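Local coordinates for protein putative N-acetylneuraminate lyase ([Ruminococcus] gnavus ATCC 29149, PDB 6RB7) that adopts the eight-stranded (beta/alpha)8-barrel fold of the dihydrodipicolinate synthetase family and assembles into a tetramer, at residues A[43-48]-A[65-70]; A[81-86]-A[290-295]; A[90-95]-A[110-115]; A[98-103]-A[129-134]; A[153-158]-A[186-191]. All coordinates share one frame; numbering follows the deposited sequence.

Contact 1 (A[43-48]-A[65-70])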
# COMPACT_ATOMS: atom_id res chain seq x y z
N PRO A 43 -2.98 -12.95 27.46
CA PRO A 43 -3.91 -13.25 26.38
C PRO A 43 -4.99 -12.20 26.17
O PRO A 43 -5.51 -11.64 27.13
CB PRO A 43 -4.59 -14.54 26.85
CG PRO A 43 -3.59 -15.16 27.81
CD PRO A 43 -3.00 -13.97 28.53
N ALA A 44 -5.36 -11.96 24.92
CA ALA A 44 -6.62 -11.29 24.59
C ALA A 44 -7.78 -12.16 25.05
O ALA A 44 -7.82 -13.37 24.78
CB ALA A 44 -6.72 -10.99 23.13
N PHE A 45 -8.69 -11.56 25.76
CA PHE A 45 -9.91 -12.20 26.26
C PHE A 45 -10.94 -12.27 25.14
O PHE A 45 -11.20 -11.26 24.46
CB PHE A 45 -10.43 -11.38 27.43
CG PHE A 45 -11.44 -12.10 28.30
CD1 PHE A 45 -10.99 -12.90 29.33
CD2 PHE A 45 -12.79 -11.93 28.11
CE1 PHE A 45 -11.90 -13.56 30.13
CE2 PHE A 45 -13.71 -12.59 28.91
CZ PHE A 45 -13.25 -13.42 29.93
N TYR A 46 -11.52 -13.43 24.91
CA TYR A 46 -12.50 -13.61 23.81
C TYR A 46 -13.89 -13.11 24.23
O TYR A 46 -14.23 -13.03 25.43
CB TYR A 46 -12.56 -15.07 23.38
CG TYR A 46 -11.23 -15.65 23.01
CD1 TYR A 46 -10.41 -14.99 22.11
CD2 TYR A 46 -10.72 -16.78 23.62
CE1 TYR A 46 -9.16 -15.48 21.78
CE2 TYR A 46 -9.49 -17.30 23.28
CZ TYR A 46 -8.69 -16.64 22.37
OH TYR A 46 -7.45 -17.15 22.01
N ALA A 47 -14.69 -12.79 23.22
CA ALA A 47 -16.13 -12.53 23.39
C ALA A 47 -16.83 -13.82 23.79
O ALA A 47 -16.71 -14.80 23.06
CB ALA A 47 -16.75 -11.91 22.17
N CYS A 48 -17.56 -13.80 24.90
CA CYS A 48 -18.29 -14.98 25.41
C CYS A 48 -19.78 -14.70 25.29
O CYS A 48 -20.30 -13.80 26.01
CB CYS A 48 -17.92 -15.23 26.86
SG CYS A 48 -16.17 -15.59 27.11
N LYS A 65 -11.89 -17.61 34.86
CA LYS A 65 -11.36 -18.64 35.79
C LYS A 65 -10.38 -19.54 35.04
O LYS A 65 -9.38 -20.00 35.65
CB LYS A 65 -12.52 -19.42 36.39
CG LYS A 65 -13.37 -18.59 37.32
CD LYS A 65 -14.52 -19.31 37.98
CE LYS A 65 -15.55 -19.79 36.98
NZ LYS A 65 -16.67 -20.52 37.63
N TYR A 66 -10.63 -19.80 33.76
CA TYR A 66 -9.71 -20.56 32.90
C TYR A 66 -8.35 -19.87 32.86
O TYR A 66 -7.33 -20.51 33.08
CB TYR A 66 -10.30 -20.71 31.51
CG TYR A 66 -9.38 -21.13 30.39
CD1 TYR A 66 -9.05 -22.45 30.18
CD2 TYR A 66 -8.89 -20.18 29.51
CE1 TYR A 66 -8.24 -22.85 29.11
CE2 TYR A 66 -8.08 -20.56 28.44
CZ TYR A 66 -7.77 -21.90 28.23
OH TYR A 66 -6.97 -22.25 27.18
N PHE A 67 -8.32 -18.57 32.61
CA PHE A 67 -7.03 -17.85 32.54
C PHE A 67 -6.34 -17.82 33.90
O PHE A 67 -5.12 -17.96 33.97
CB PHE A 67 -7.23 -16.45 31.98
CG PHE A 67 -7.43 -16.45 30.48
CD1 PHE A 67 -6.47 -17.01 29.66
CD2 PHE A 67 -8.56 -15.89 29.91
CE1 PHE A 67 -6.63 -17.00 28.28
CE2 PHE A 67 -8.68 -15.82 28.51
CZ PHE A 67 -7.75 -16.44 27.72
N VAL A 68 -7.09 -17.66 35.00
CA VAL A 68 -6.47 -17.75 36.35
C VAL A 68 -5.83 -19.13 36.53
O VAL A 68 -4.66 -19.20 36.95
CB VAL A 68 -7.52 -17.50 37.44
CG1 VAL A 68 -6.97 -17.85 38.80
CG2 VAL A 68 -8.06 -16.09 37.39
N LYS A 69 -6.55 -20.20 36.20
CA LYS A 69 -5.99 -21.55 36.41
C LYS A 69 -4.81 -21.84 35.48
O LYS A 69 -3.90 -22.59 35.90
CB LYS A 69 -7.11 -22.57 36.40
CG LYS A 69 -8.06 -22.37 37.60
CD LYS A 69 -7.47 -22.35 38.99
CE LYS A 69 -8.55 -22.19 40.04
NZ LYS A 69 -7.99 -22.16 41.41
N LYS A 70 -4.73 -21.21 34.31
CA LYS A 70 -3.58 -21.41 33.42
C LYS A 70 -2.37 -20.61 33.86
O LYS A 70 -1.28 -20.90 33.34
CB LYS A 70 -3.95 -21.09 31.98
CG LYS A 70 -4.97 -22.02 31.35
CD LYS A 70 -4.47 -23.43 31.19
CE LYS A 70 -5.51 -24.27 30.45
NZ LYS A 70 -5.20 -25.72 30.39
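Pro-43 and Phe-67 mark the closest backbone approach, their CA atoms 8.3 Å apart; no hydrogen bond joins the two segments, and side chains do most of the bridging. Residues 65-70 are helical, as Lys-69 N to Lys-65 O (2.9 Å) confirms, whereas 43-48 run in an extended path off the end of strand 41-43. The Phe-67 ring is central to the contact. Its chi1 of -77° sets CG anti to the carbonyl carbon and carries the ring off the helix, with CE1 3.5 Å from Pro-43 CB and 3.6 Å from Pro-43 CG; the two side chains run past one another, pointing opposite ways. This is the first beta-alpha step of a (beta/alpha)8 barrel, where a helix lies back against the strand it follows. Backbone hydrogen bonds of Pro-43 with Tyr-76 and of Ala-44 with Gly-241 tie the inner segment to strands on both sides, closing the barrel. Phe-45 also meets the Phe-67 ring, its CD1 lying 3.8 Å from Phe-67 CE2 in an oblique meeting. Within the helix, Tyr-66 CD2 sits above the centre of the Phe-67 ring, 3.9 Å from its plane, so its own neighbour in the helix lies over one face of the ring.

Contact 2 (A[81-86]-A[290-295])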
# COMPACT_ATOMS: atom_id res chain seq x y z
N SER A 81 -9.67 -8.76 19.30
CA SER A 81 -9.76 -10.24 19.44
C SER A 81 -10.95 -10.60 20.31
O SER A 81 -11.41 -11.73 20.24
CB SER A 81 -8.44 -10.80 20.00
OG SER A 81 -7.37 -10.57 19.11
N GLY A 82 -11.40 -9.67 21.17
CA GLY A 82 -12.64 -9.78 21.95
C GLY A 82 -13.85 -9.23 21.23
O GLY A 82 -14.88 -8.99 21.87
N GLU A 83 -13.75 -8.99 19.94
CA GLU A 83 -14.87 -8.55 19.07
C GLU A 83 -15.38 -7.18 19.47
O GLU A 83 -16.55 -6.89 19.25
CB GLU A 83 -15.96 -9.62 19.04
CG GLU A 83 -15.42 -10.94 18.51
CD GLU A 83 -16.40 -12.11 18.56
OE1 GLU A 83 -17.57 -11.91 18.24
OE2 GLU A 83 -15.94 -13.24 18.83
N CYS A 84 -14.52 -6.31 19.98
CA CYS A 84 -14.98 -5.00 20.51
C CYS A 84 -15.62 -4.17 19.40
O CYS A 84 -16.58 -3.42 19.70
CB CYS A 84 -13.89 -4.19 21.19
SG CYS A 84 -12.54 -3.64 20.13
N ILE A 85 -15.13 -4.27 18.18
CA ILE A 85 -15.67 -3.53 17.01
C ILE A 85 -17.18 -3.78 16.94
O ILE A 85 -17.92 -2.94 16.51
CB ILE A 85 -14.93 -4.01 15.73
CG1 ILE A 85 -13.44 -3.66 15.84
CG2 ILE A 85 -15.55 -3.44 14.45
CD1 ILE A 85 -13.19 -2.19 15.87
N TYR A 86 -17.61 -4.98 17.32
CA TYR A 86 -18.98 -5.49 17.10
C TYR A 86 -19.85 -5.39 18.36
O TYR A 86 -20.99 -5.90 18.35
CB TYR A 86 -18.93 -6.93 16.59
CG TYR A 86 -18.01 -7.09 15.41
CD1 TYR A 86 -18.21 -6.36 14.25
CD2 TYR A 86 -16.87 -7.87 15.48
CE1 TYR A 86 -17.35 -6.43 13.18
CE2 TYR A 86 -16.03 -8.00 14.40
CZ TYR A 86 -16.25 -7.27 13.25
OH TYR A 86 -15.36 -7.33 12.20
N VAL A 290 -12.93 -20.68 15.20
CA VAL A 290 -12.12 -21.92 15.33
C VAL A 290 -11.66 -22.03 16.77
O VAL A 290 -11.78 -23.09 17.37
CB VAL A 290 -10.94 -21.94 14.34
CG1 VAL A 290 -10.00 -23.08 14.63
CG2 VAL A 290 -11.43 -21.93 12.92
N ILE A 291 -11.11 -20.95 17.35
CA ILE A 291 -10.58 -21.04 18.74
C ILE A 291 -11.70 -21.38 19.72
O ILE A 291 -11.49 -22.22 20.59
CB ILE A 291 -9.84 -19.73 19.12
CG1 ILE A 291 -8.55 -19.60 18.32
CG2 ILE A 291 -9.57 -19.70 20.61
CD1 ILE A 291 -7.86 -18.26 18.49
N LYS A 292 -12.89 -20.77 19.59
CA LYS A 292 -13.97 -21.09 20.55
C LYS A 292 -14.34 -22.57 20.42
O LYS A 292 -14.60 -23.20 21.44
CB LYS A 292 -15.15 -20.17 20.29
CG LYS A 292 -14.85 -18.73 20.64
CD LYS A 292 -16.01 -17.77 20.40
CE LYS A 292 -15.54 -16.32 20.40
NZ LYS A 292 -16.69 -15.41 20.37
N ALA A 293 -14.32 -23.12 19.21
CA ALA A 293 -14.67 -24.54 19.01
C ALA A 293 -13.56 -25.44 19.61
O ALA A 293 -13.86 -26.50 20.20
CB ALA A 293 -14.93 -24.83 17.56
N ILE A 294 -12.30 -25.05 19.46
CA ILE A 294 -11.16 -25.77 20.07
C ILE A 294 -11.35 -25.78 21.59
O ILE A 294 -11.09 -26.83 22.23
CB ILE A 294 -9.81 -25.15 19.68
CG1 ILE A 294 -9.55 -25.45 18.21
CG2 ILE A 294 -8.71 -25.65 20.57
CD1 ILE A 294 -8.38 -24.68 17.62
N LEU A 295 -11.70 -24.65 22.20
CA LEU A 295 -11.82 -24.59 23.67
C LEU A 295 -13.00 -25.45 24.14
O LEU A 295 -12.93 -25.96 25.25
CB LEU A 295 -11.93 -23.14 24.13
CG LEU A 295 -10.63 -22.36 23.98
CD1 LEU A 295 -10.85 -20.92 24.34
CD2 LEU A 295 -9.54 -23.01 24.79
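Glu-83 and Lys-292 reach for one another from opposite directions, and they are the sole residues of these two segments in contact. In this (beta/alpha)8 barrel the pair joins a strand-to-helix loop to a late helix: Glu-83 lies between strand 74-77 and helix 89-103, and Lys-292 on helix 287-299, near the C-terminal end of the chain. The ionic interaction is a salt bridge in which Lys-292 NZ donates to Glu-83 OE2 at 2.8 Å. The ammonium arrives on the syn side of the carboxylate, 30° out of its plane. Both side chains are extended beyond CG, which is how so small an interface, 63 Å², connects residues whose backbones stay well separated.

Further hydrogen bonds fix both groups in this buried setting. Lys-292 NZ also donates to the carbonyls of Ala-47 and Ala-305, so three oxygens hold it, while Glu-83 OE1 is bonded to Tyr-49 OH and to the backbone N of Arg-307. Backbone conformation also shapes the loop: Glu-83 has a positive phi of 65° and precedes the 3-10 segment 84-86. Beyond that, Ile-85 O and Tyr-86 O accept from Asn-116 and Asn-117 of the second subunit. Tyr-86 N donates to Glu-83 O at 2.9 Å.

Contact 3 (A[90-95]-A[110-115])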
# COMPACT_ATOMS: atom_id res chain seq x y z
N GLU A 90 -22.68 -1.13 26.45
CA GLU A 90 -23.29 -1.99 27.50
C GLU A 90 -22.68 -3.40 27.46
O GLU A 90 -22.33 -3.91 28.52
CB GLU A 90 -24.81 -1.99 27.34
CG GLU A 90 -25.50 -2.89 28.33
CD GLU A 90 -25.66 -2.31 29.73
OE1 GLU A 90 -25.09 -1.21 30.04
OE2 GLU A 90 -26.41 -2.95 30.52
N ASP A 91 -22.51 -3.99 26.27
CA ASP A 91 -21.87 -5.32 26.13
C ASP A 91 -20.50 -5.30 26.81
O ASP A 91 -20.15 -6.22 27.56
CB ASP A 91 -21.69 -5.66 24.65
CG ASP A 91 -22.92 -6.00 23.83
OD1 ASP A 91 -23.96 -6.39 24.47
OD2 ASP A 91 -22.85 -5.86 22.57
N ARG A 92 -19.71 -4.26 26.50
CA ARG A 92 -18.31 -4.20 26.98
C ARG A 92 -18.28 -3.98 28.49
O ARG A 92 -17.35 -4.51 29.17
CB ARG A 92 -17.56 -3.14 26.19
CG ARG A 92 -17.35 -3.61 24.76
CD ARG A 92 -16.84 -2.51 23.83
NE ARG A 92 -15.48 -2.12 24.07
CZ ARG A 92 -14.77 -1.34 23.25
NH1 ARG A 92 -15.36 -0.86 22.16
NH2 ARG A 92 -13.51 -1.07 23.54
N LYS A 93 -19.22 -3.23 29.04
CA LYS A 93 -19.32 -3.09 30.50
C LYS A 93 -19.64 -4.43 31.15
O LYS A 93 -18.98 -4.78 32.14
CB LYS A 93 -20.42 -2.09 30.86
CG LYS A 93 -20.05 -0.65 30.59
CD LYS A 93 -21.16 0.29 31.02
CE LYS A 93 -20.84 1.74 30.81
NZ LYS A 93 -22.00 2.60 31.17
N ILE A 94 -20.58 -5.18 30.59
CA ILE A 94 -20.96 -6.51 31.13
C ILE A 94 -19.74 -7.44 31.11
O ILE A 94 -19.45 -8.11 32.11
CB ILE A 94 -22.18 -7.07 30.41
CG1 ILE A 94 -23.40 -6.18 30.74
CG2 ILE A 94 -22.39 -8.53 30.81
CD1 ILE A 94 -24.57 -6.45 29.88
N VAL A 95 -18.98 -7.44 30.01
CA VAL A 95 -17.79 -8.31 29.97
C VAL A 95 -16.85 -7.94 31.12
O VAL A 95 -16.40 -8.83 31.86
CB VAL A 95 -17.07 -8.21 28.60
CG1 VAL A 95 -15.73 -8.89 28.65
CG2 VAL A 95 -17.95 -8.77 27.49
N ILE A 110 -6.00 -5.37 31.67
CA ILE A 110 -5.91 -4.23 30.75
C ILE A 110 -7.23 -4.19 29.99
O ILE A 110 -7.57 -5.19 29.32
CB ILE A 110 -4.73 -4.38 29.79
CG1 ILE A 110 -3.39 -4.57 30.50
CG2 ILE A 110 -4.72 -3.21 28.81
CD1 ILE A 110 -2.25 -4.90 29.58
N ALA A 111 -7.99 -3.12 30.14
CA ALA A 111 -9.31 -2.96 29.48
C ALA A 111 -9.16 -2.04 28.26
O ALA A 111 -8.86 -0.88 28.41
CB ALA A 111 -10.33 -2.41 30.43
N HIS A 112 -9.29 -2.61 27.07
CA HIS A 112 -9.35 -1.84 25.82
C HIS A 112 -10.68 -1.12 25.78
O HIS A 112 -11.73 -1.80 25.83
CB HIS A 112 -9.14 -2.75 24.62
CG HIS A 112 -9.22 -1.95 23.35
ND1 HIS A 112 -10.31 -2.03 22.51
CD2 HIS A 112 -8.39 -1.00 22.85
CE1 HIS A 112 -10.09 -1.20 21.49
NE2 HIS A 112 -8.95 -0.51 21.70
N VAL A 113 -10.65 0.23 25.72
CA VAL A 113 -11.89 1.03 25.86
C VAL A 113 -12.17 1.86 24.62
O VAL A 113 -13.19 2.57 24.61
CB VAL A 113 -11.80 1.90 27.12
CG1 VAL A 113 -11.79 1.05 28.38
CG2 VAL A 113 -10.67 2.91 27.06
N ALA A 114 -11.37 1.77 23.57
CA ALA A 114 -11.59 2.60 22.37
C ALA A 114 -12.87 2.13 21.67
O ALA A 114 -13.07 0.90 21.41
CB ALA A 114 -10.40 2.54 21.44
N CYS A 115 -13.66 3.11 21.28
CA CYS A 115 -14.87 2.98 20.47
C CYS A 115 -14.75 3.89 19.25
O CYS A 115 -13.84 4.70 19.14
CB CYS A 115 -16.10 3.43 21.25
SG CYS A 115 -16.35 2.44 22.75
O HOH W 1 -14.30 -1.90 26.75
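Arg-92 spans the gap from its helix to the backbone carbonyls of His-112 and Ala-114, and this guanidinium grip is the tight part of the contact. NH1 and NH2 both donate to Ala-114 O, at 3.0 and 2.9 Å, a forked end-on clasp of a single oxygen. NH2 has a second acceptor, His-112 O, at 3.0 Å and with a fairly straight N-H...O angle of 160°. All three bonds leave the guanidinium close to its own plane, yet each nitrogen stands well above the plane of the carbonyl it meets, and both nitrogens reach Ala-114 O from the same face. Two carbonyls at its edge should restrict rotation of the group. A bend at chi3 (71°) in an otherwise extended chain turns the guanidinium to meet them.

The looser part has two components. On the NE side a water takes over: it accepts from Arg-92 NE at 2.9 Å and donates to His-112 O at 2.7 Å, so that oxygen has both a direct and a bridged link to the arginine. Beside NH1, Cys-115 SG lies 3.5 Å away, oblique to the guanidinium, a contact without a defined bond. The His-112 ring also approaches NH2 obliquely, but its ND1 is hydrogen-bonded to Asn-78 O.

The contact lies within the beta-alpha-beta unit of strand 74-77, helix 89-103 and strand 108-112, pinning the helix to the backbone at the exit of its following strand. Leu-124 of helix 118-130 touches both Arg-92 and Cys-115, and Cys-84 borders the arginine from the preceding loop.

Contact 4 (A[98-103]-A[129-134])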
# COMPACT_ATOMS: atom_id res chain seq x y z
N ASN A 98 -17.89 -8.87 34.69
CA ASN A 98 -17.83 -10.32 34.95
C ASN A 98 -16.39 -10.80 35.04
O ASN A 98 -16.12 -11.70 35.83
CB ASN A 98 -18.72 -11.06 33.99
CG ASN A 98 -20.18 -10.90 34.39
OD1 ASN A 98 -20.60 -11.53 35.37
ND2 ASN A 98 -20.91 -10.02 33.70
N VAL A 99 -15.45 -10.21 34.32
CA VAL A 99 -14.01 -10.52 34.54
C VAL A 99 -13.63 -10.14 35.97
O VAL A 99 -13.01 -10.94 36.70
CB VAL A 99 -13.13 -9.80 33.50
CG1 VAL A 99 -11.65 -9.93 33.90
CG2 VAL A 99 -13.42 -10.35 32.11
N MET A 100 -13.95 -8.93 36.35
CA MET A 100 -13.45 -8.38 37.64
C MET A 100 -14.13 -9.12 38.79
O MET A 100 -13.49 -9.25 39.84
CB MET A 100 -13.69 -6.88 37.71
CG MET A 100 -12.92 -6.06 36.67
SD MET A 100 -11.14 -6.40 36.62
CE MET A 100 -10.59 -5.51 38.09
N LYS A 101 -15.35 -9.63 38.57
CA LYS A 101 -16.14 -10.37 39.60
C LYS A 101 -15.35 -11.58 40.05
O LYS A 101 -15.54 -11.95 41.25
CB LYS A 101 -17.48 -10.86 39.07
CG LYS A 101 -18.70 -10.01 39.34
CD LYS A 101 -19.98 -10.85 39.41
CE LYS A 101 -21.24 -10.02 39.22
NZ LYS A 101 -21.38 -9.50 37.83
N VAL A 102 -14.61 -12.27 39.18
CA VAL A 102 -14.10 -13.62 39.55
C VAL A 102 -12.60 -13.65 39.45
O VAL A 102 -12.03 -14.71 39.78
CB VAL A 102 -14.70 -14.78 38.73
CG1 VAL A 102 -16.19 -14.91 38.97
CG2 VAL A 102 -14.46 -14.60 37.28
N ALA A 103 -11.93 -12.59 39.03
CA ALA A 103 -10.47 -12.65 38.86
C ALA A 103 -9.74 -12.72 40.21
O ALA A 103 -8.57 -13.16 40.25
CB ALA A 103 -10.01 -11.47 38.04
N GLU A 129 -12.00 2.44 35.22
CA GLU A 129 -11.31 2.99 36.40
C GLU A 129 -12.19 2.71 37.64
O GLU A 129 -11.65 2.36 38.71
CB GLU A 129 -11.00 4.46 36.23
CG GLU A 129 -10.33 5.00 37.47
CD GLU A 129 -9.65 6.34 37.30
OE1 GLU A 129 -8.61 6.42 36.65
OE2 GLU A 129 -10.16 7.30 37.87
N GLY A 130 -13.49 2.80 37.50
CA GLY A 130 -14.42 2.50 38.61
C GLY A 130 -14.28 1.08 39.11
O GLY A 130 -14.54 0.83 40.31
N LEU A 131 -13.89 0.14 38.25
CA LEU A 131 -13.69 -1.28 38.64
C LEU A 131 -12.26 -1.57 39.06
O LEU A 131 -11.99 -2.73 39.39
CB LEU A 131 -14.08 -2.16 37.45
CG LEU A 131 -15.58 -2.19 37.14
CD1 LEU A 131 -15.83 -3.08 35.94
CD2 LEU A 131 -16.37 -2.73 38.33
N GLY A 132 -11.34 -0.61 38.96
CA GLY A 132 -9.96 -0.78 39.44
C GLY A 132 -9.13 -1.66 38.51
O GLY A 132 -8.24 -2.41 38.98
N VAL A 133 -9.31 -1.49 37.20
CA VAL A 133 -8.42 -2.20 36.25
C VAL A 133 -6.99 -1.66 36.44
O VAL A 133 -6.79 -0.52 36.91
CB VAL A 133 -8.89 -2.03 34.80
CG1 VAL A 133 -10.27 -2.59 34.59
CG2 VAL A 133 -8.78 -0.60 34.34
N ASP A 134 -6.00 -2.42 36.01
CA ASP A 134 -4.59 -2.00 36.06
C ASP A 134 -4.33 -0.93 35.01
O ASP A 134 -3.64 0.08 35.30
CB ASP A 134 -3.67 -3.19 35.91
CG ASP A 134 -3.84 -4.13 37.10
OD1 ASP A 134 -3.25 -3.83 38.16
OD2 ASP A 134 -4.64 -5.08 36.97
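Met-100 reaches over from its helix to Leu-131, Gly-132 and Val-133, and every approach across this contact is van der Waals, for no hydrogen bond joins the segments. The backbones come within 7.2 Å at the CA atoms of Met-100 and Leu-131. Among the apolar side chains, Met-100 CG lies 4.1 Å from Leu-131 CB, and Met-100 SD 4.4 Å from Val-133 CG1. The methionine is folded at chi2 (-52°) and again at chi3 (-76°), bringing its methyl group against main chain: Met-100 CE is 3.4 Å from Leu-131 O and 4.0 Å from Gly-132 O.

Backbone bonding shapes the surface that receives it. Helix 118-130 finishes in a Schellman motif, with Gly-132 at a positive phi of 76° and its N bonded to Glu-129 O at 3.0 Å. None of the polar side chains bonds across the contact; Lys-101 NZ donates to Asn-98 OD1 at 3.3 Å, an oxygen that Gln-61 NE2 also reaches.

Consecutive outer helices of the (beta/alpha)8 barrel, 89-103 and 118-130, meet near their C-terminal ends. Strand 108-112 runs between them in sequence and lies beneath them, its Val-109 touching both Met-100 and Val-133, while Leu-96, one turn earlier on helix 89-103, packs against Leu-131 and Val-133.

Contact 5 (A[153-158]-A[186-191])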
# COMPACT_ATOMS: atom_id res chain seq x y z
N GLN A 153 -5.49 13.87 20.67
CA GLN A 153 -6.64 14.45 21.43
C GLN A 153 -7.56 13.30 21.84
O GLN A 153 -8.07 13.32 22.96
CB GLN A 153 -7.35 15.51 20.58
CG GLN A 153 -8.69 15.96 21.13
CD GLN A 153 -9.45 16.85 20.15
OE1 GLN A 153 -8.88 17.52 19.31
NE2 GLN A 153 -10.78 16.82 20.23
N TYR A 154 -7.79 12.33 20.96
CA TYR A 154 -8.67 11.18 21.24
C TYR A 154 -8.10 10.39 22.42
O TYR A 154 -8.77 10.16 23.43
CB TYR A 154 -8.78 10.33 19.99
CG TYR A 154 -9.48 8.99 20.07
CD1 TYR A 154 -10.85 8.87 20.11
CD2 TYR A 154 -8.73 7.82 19.94
CE1 TYR A 154 -11.47 7.62 20.02
CE2 TYR A 154 -9.33 6.57 19.87
CZ TYR A 154 -10.71 6.47 19.89
OH TYR A 154 -11.35 5.27 19.76
N TRP A 155 -6.83 10.00 22.33
CA TRP A 155 -6.19 9.22 23.43
C TRP A 155 -6.17 10.02 24.73
O TRP A 155 -6.42 9.44 25.79
CB TRP A 155 -4.82 8.75 23.01
CG TRP A 155 -4.84 7.68 21.96
CD1 TRP A 155 -5.83 6.77 21.72
CD2 TRP A 155 -3.79 7.38 21.02
NE1 TRP A 155 -5.44 5.92 20.71
CE2 TRP A 155 -4.19 6.25 20.29
CE3 TRP A 155 -2.53 7.93 20.75
CZ2 TRP A 155 -3.42 5.71 19.25
CZ3 TRP A 155 -1.77 7.38 19.76
CH2 TRP A 155 -2.21 6.29 19.01
N ASN A 156 -5.81 11.28 24.65
CA ASN A 156 -5.74 12.12 25.87
C ASN A 156 -7.13 12.28 26.47
O ASN A 156 -7.23 12.37 27.72
CB ASN A 156 -4.98 13.41 25.62
CG ASN A 156 -3.49 13.20 25.57
OD1 ASN A 156 -2.81 13.83 24.71
ND2 ASN A 156 -2.96 12.37 26.44
N ALA A 157 -8.19 12.38 25.67
CA ALA A 157 -9.56 12.51 26.18
C ALA A 157 -9.95 11.24 26.89
O ALA A 157 -10.57 11.27 27.98
CB ALA A 157 -10.55 12.84 25.09
N ILE A 158 -9.60 10.10 26.30
CA ILE A 158 -9.90 8.80 26.94
C ILE A 158 -9.12 8.71 28.26
O ILE A 158 -9.72 8.35 29.30
CB ILE A 158 -9.54 7.65 25.96
CG1 ILE A 158 -10.45 7.70 24.74
CG2 ILE A 158 -9.60 6.31 26.66
CD1 ILE A 158 -10.01 6.80 23.60
N VAL A 186 6.28 10.70 20.99
CA VAL A 186 6.88 11.79 21.80
C VAL A 186 5.75 12.60 22.44
O VAL A 186 5.79 12.88 23.65
CB VAL A 186 7.82 12.68 20.97
CG1 VAL A 186 8.17 13.96 21.75
CG2 VAL A 186 9.09 11.92 20.58
N GLU A 187 4.75 13.00 21.63
CA GLU A 187 3.65 13.82 22.16
C GLU A 187 2.93 13.03 23.26
O GLU A 187 2.57 13.59 24.32
CB GLU A 187 2.75 14.23 21.00
CG GLU A 187 1.58 15.07 21.44
CD GLU A 187 1.92 16.52 21.74
OE1 GLU A 187 3.12 16.92 21.68
OE2 GLU A 187 0.96 17.25 22.01
N MET A 188 2.64 11.76 23.04
CA MET A 188 1.86 10.99 24.01
C MET A 188 2.65 10.74 25.31
O MET A 188 2.02 10.60 26.36
CB MET A 188 1.41 9.65 23.42
CG MET A 188 0.38 9.81 22.34
SD MET A 188 -1.06 10.86 22.81
CE MET A 188 -1.60 10.03 24.29
N ARG A 189 3.99 10.73 25.27
CA ARG A 189 4.79 10.50 26.50
C ARG A 189 4.72 11.73 27.41
O ARG A 189 5.13 11.63 28.58
CB ARG A 189 6.23 10.11 26.13
CG ARG A 189 6.34 8.69 25.60
CD ARG A 189 7.77 8.16 25.60
NE ARG A 189 8.82 9.01 25.04
CZ ARG A 189 9.19 9.06 23.76
NH1 ARG A 189 8.55 8.35 22.86
NH2 ARG A 189 10.16 9.85 23.36
N LYS A 190 4.17 12.84 26.93
CA LYS A 190 3.89 14.02 27.78
C LYS A 190 2.79 13.71 28.79
O LYS A 190 2.72 14.40 29.82
CB LYS A 190 3.48 15.22 26.95
CG LYS A 190 4.60 15.79 26.08
CD LYS A 190 4.17 16.89 25.19
CE LYS A 190 5.32 17.44 24.37
NZ LYS A 190 4.83 18.46 23.41
N ASN A 191 1.94 12.72 28.50
CA ASN A 191 0.88 12.28 29.43
C ASN A 191 1.52 11.25 30.36
O ASN A 191 1.91 10.16 29.92
CB ASN A 191 -0.28 11.66 28.65
CG ASN A 191 -1.37 11.08 29.50
OD1 ASN A 191 -1.15 10.78 30.67
ND2 ASN A 191 -2.55 10.91 28.89
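Trp-155 and Met-188 lie nearly perpendicular, the thioether coming to the edge of the indole rather than over it. Met-188 SD is 5.3 Å from the centroid of the six-membered ring of Trp-155 and 88° off the ring normal, so the sulfur lies practically in the ring plane: a Met-aromatic contact of the edge type. On the ring, CE3 comes nearest, at 3.8 Å from Met-188 CG and 3.9 Å from Met-188 SD. Two successive bends, at chi2 and chi3, curl the methionine back so that Met-188 CE ends 3.7 Å from Trp-155 CB and the side chain touches this carbon as well as the ring edge.

Asn-156 faces Met-188 and runs antiparallel alongside Asn-191, the two amide planes inclined by 33°. A type I turn from Met-188 to Asn-191 follows on helix 182-188, with Asn-191 N bonded to Met-188 O at 3.0 Å, and presents the asparagine to helix 148-160. Asn-191 OD1 bonds Asn-193 N, and its ND2 bonds Ser-159 OG.

These are neighbouring outer helices of the (beta/alpha)8 barrel, with Ile-169 of strand 166-171 touching both Trp-155 and Met-188. Trp-155 NE1 is bonded to Ile-139 O, which ties down the polar end of the indole and leaves its six-membered rim to the methionine. The helices are therefore probably held mainly by apolar and sulfur-aromatic packing, with amide polarity kept to the partly exposed margin.

Overall arrangement
All five contacts belong to one (beta/alpha)8 barrel. Along the chain, contact 1 closes before any other opens; contacts 3, 4 and 5 all fall between the two segments of contact 2, whose second segment lies on helix 287-299. Contacts 3 and 4 share helix 89-103, alternate in sequence and have centres 11 Å apart. Contacts 1 and 2, with centres also 11 Å apart, touch where Ala-44 CB packs on Ser-81 CB. Contact 5 lies across the chain's centre from contacts 1 and 2, with centres about 29 and 30 Å away, but Tyr-154 OH meets Cys-115 O of contact 3. Contacts 1, 3, 4 and 5 thus join neighbouring elements of the barrel, while contact 2 ties an early loop to a late helix; contacts 2 and 5 also border the second subunit.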